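Local coordinates for serine proteinase inhibitor 1 (Myxoma virus, PDB 6BJ5), which inhibits serine proteases as a viral serpin and contributes to the virulence of myxoma virus, at the interface of chains A and B. Residues are numbered along the deposited sequence; one frame, centred on the assembly and turned at random. Chains: chain A, Serine proteinase inhibitor 1; chain B, Serine proteinase inhibitor 1.

The interface of chains A and B. Residues chain A 23, 27-28, 220, 224; chain B 15-17, 33, 35.
A:Tyr27 turns the edge of its ring toward B:Thr33, whose CB lies in the ring plane, while A:Val224 CG2 sits 3.7 Å above one face, over the ring centre. The A:Phe23 ring has A:Tyr27 CA over one face, displaced toward the rim, and its far end, CE2 and CZ, meets chain B. Both chains belong to one serpin fold: chain B is the C-terminal segment, which begins within the reactive-centre loop, and its strands 16-22 and 27-34 pack here against helices 23-26 and 220-226 of chain A, a core contact presumably also made in the uncut protein, where it would be intramolecular. B:Thr33 serves both rings. Its OG1 stands between the backbone N and carbonyl carbon (chi1 50°) and comes 3.3 Å from A:Tyr27 CD1, a van der Waals approach to the rim. This rotamer leaves methyl CG2 anti to the carbonyl carbon, 3.7 Å from A:Phe23 CZ and close to A:Tyr27 CD1 as well. A:Leu220 reaches across with both branches. CD1 lies 3.9 Å from B:Met17 CB and beside the backbone of B:Phe16; CD2 touches B:Pro15 CB at 3.8 Å and also borders B:Thr33 CB and the B:Thr35 methyl. The B:Met17 side chain is extended through chi1 and chi2, then bends at chi3 (-78°), bringing CE to 3.5 Å from A:Val224 CG2 and near A:Phe23 CE2; it runs past A:Phe23 in the opposite direction. A:Val224 CG2 thus bridges the A:Tyr27 face and the methionine tip. At the margin, B:Thr35 CG2 rests 3.6 Å from A:Asn28 O, a backbone carbonyl. A:Asn28 opens an Asn-X-Ser glycosylation sequon and lies at a glycan site; its amide group points away from B:Thr35.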
loop_
_atom_site.group_PDB
_atom_site.type_symbol
_atom_site.label_atom_id
_atom_site.label_comp_id
_atom_site.label_asym_id
_atom_site.label_seq_id
_atom_site.Cartn_x
_atom_site.Cartn_y
_atom_site.Cartn_z
ATOM N N PHE A 23 -4.442 -0.724 -7.608
ATOM C CA PHE A 23 -5.545 -0.596 -6.660
ATOM C C PHE A 23 -6.885 -0.833 -7.326
ATOM O O PHE A 23 -7.760 -1.460 -6.726
ATOM C CB PHE A 23 -5.544 0.764 -5.955
ATOM C CG PHE A 23 -6.611 0.864 -4.875
ATOM C CD1 PHE A 23 -6.416 0.274 -3.626
ATOM C CD2 PHE A 23 -7.805 1.517 -5.113
ATOM C CE1 PHE A 23 -7.389 0.332 -2.663
ATOM C CE2 PHE A 23 -8.769 1.583 -4.152
ATOM C CZ PHE A 23 -8.568 0.989 -2.924
ATOM N N TYR A 27 -9.792 -2.996 -5.462
ATOM C CA TYR A 27 -10.866 -2.184 -4.911
ATOM C C TYR A 27 -12.122 -3.022 -4.758
ATOM O O TYR A 27 -12.390 -3.935 -5.544
ATOM C CB TYR A 27 -11.150 -0.975 -5.793
ATOM C CG TYR A 27 -12.484 -0.339 -5.472
ATOM C CD1 TYR A 27 -12.692 0.331 -4.276
ATOM C CD2 TYR A 27 -13.546 -0.444 -6.360
ATOM C CE1 TYR A 27 -13.917 0.887 -3.986
ATOM C CE2 TYR A 27 -14.763 0.111 -6.082
ATOM C CZ TYR A 27 -14.951 0.771 -4.895
ATOM O OH TYR A 27 -16.188 1.311 -4.639
ATOM N N ASN A 28 -12.806 -2.772 -3.654
ATOM C CA ASN A 28 -13.999 -3.507 -3.349
ATOM C C ASN A 28 -15.157 -2.604 -3.016
ATOM O O ASN A 28 -15.108 -1.798 -2.088
ATOM C CB ASN A 28 -13.745 -4.478 -2.194
ATOM C CG ASN A 28 -14.976 -5.285 -1.831
ATOM O OD1 ASN A 28 -16.034 -5.134 -2.441
ATOM N ND2 ASN A 28 -14.843 -6.150 -0.832
ATOM N N LEU A 220 -17.868 6.465 -5.612
ATOM C CA LEU A 220 -16.490 6.078 -5.342
ATOM C C LEU A 220 -15.905 5.282 -6.503
ATOM O O LEU A 220 -14.812 5.600 -6.993
ATOM C CB LEU A 220 -16.432 5.274 -4.049
ATOM C CG LEU A 220 -15.074 4.772 -3.595
ATOM C CD1 LEU A 220 -14.163 5.958 -3.374
ATOM C CD2 LEU A 220 -15.287 3.997 -2.309
ATOM N N VAL A 224 -12.259 5.491 -8.436
ATOM C CA VAL A 224 -11.276 4.417 -8.501
ATOM C C VAL A 224 -10.825 4.205 -9.944
ATOM O O VAL A 224 -9.625 4.132 -10.239
ATOM C CB VAL A 224 -11.848 3.137 -7.875
ATOM C CG1 VAL A 224 -11.012 1.935 -8.253
ATOM C CG2 VAL A 224 -11.911 3.287 -6.366
ATOM N N PRO B 15 -19.139 6.225 1.416
ATOM C CA PRO B 15 -17.868 5.639 0.961
ATOM C C PRO B 15 -16.907 6.680 0.415
ATOM O O PRO B 15 -17.286 7.576 -0.345
ATOM C CB PRO B 15 -18.303 4.649 -0.126
ATOM C CG PRO B 15 -19.634 4.215 0.295
ATOM C CD PRO B 15 -20.289 5.437 0.940
ATOM N N PHE B 16 -15.652 6.574 0.837
ATOM C CA PHE B 16 -14.652 7.565 0.481
ATOM C C PHE B 16 -13.312 6.883 0.245
ATOM O O PHE B 16 -13.166 5.669 0.405
ATOM C CB PHE B 16 -14.552 8.651 1.550
ATOM C CG PHE B 16 -14.070 8.156 2.884
ATOM C CD1 PHE B 16 -12.718 8.128 3.179
ATOM C CD2 PHE B 16 -14.976 7.755 3.858
ATOM C CE1 PHE B 16 -12.275 7.707 4.421
ATOM C CE2 PHE B 16 -14.535 7.322 5.094
ATOM C CZ PHE B 16 -13.178 7.298 5.381
ATOM N N MET B 17 -12.346 7.676 -0.204
ATOM C CA MET B 17 -11.011 7.199 -0.526
ATOM C C MET B 17 -9.983 8.025 0.236
ATOM O O MET B 17 -10.153 9.238 0.404
ATOM C CB MET B 17 -10.746 7.283 -2.047
ATOM C CG MET B 17 -9.319 6.935 -2.432
ATOM S SD MET B 17 -8.985 6.995 -4.198
ATOM C CE MET B 17 -9.692 5.455 -4.741
ATOM N N THR B 33 -9.939 2.403 0.352
ATOM C CA THR B 33 -11.330 2.824 0.259
ATOM C C THR B 33 -12.080 2.275 1.455
ATOM O O THR B 33 -11.823 1.153 1.907
ATOM C CB THR B 33 -12.021 2.341 -1.000
ATOM O OG1 THR B 33 -11.792 0.939 -1.147
ATOM C CG2 THR B 33 -11.479 3.089 -2.190
ATOM N N THR B 35 -15.974 1.713 2.551
ATOM C CA THR B 35 -17.357 1.663 2.095
ATOM C C THR B 35 -18.344 1.253 3.181
ATOM O O THR B 35 -19.554 1.258 2.928
ATOM C CB THR B 35 -17.507 0.664 0.931
ATOM O OG1 THR B 35 -17.241 -0.657 1.411
ATOM C CG2 THR B 35 -16.562 0.964 -0.218
#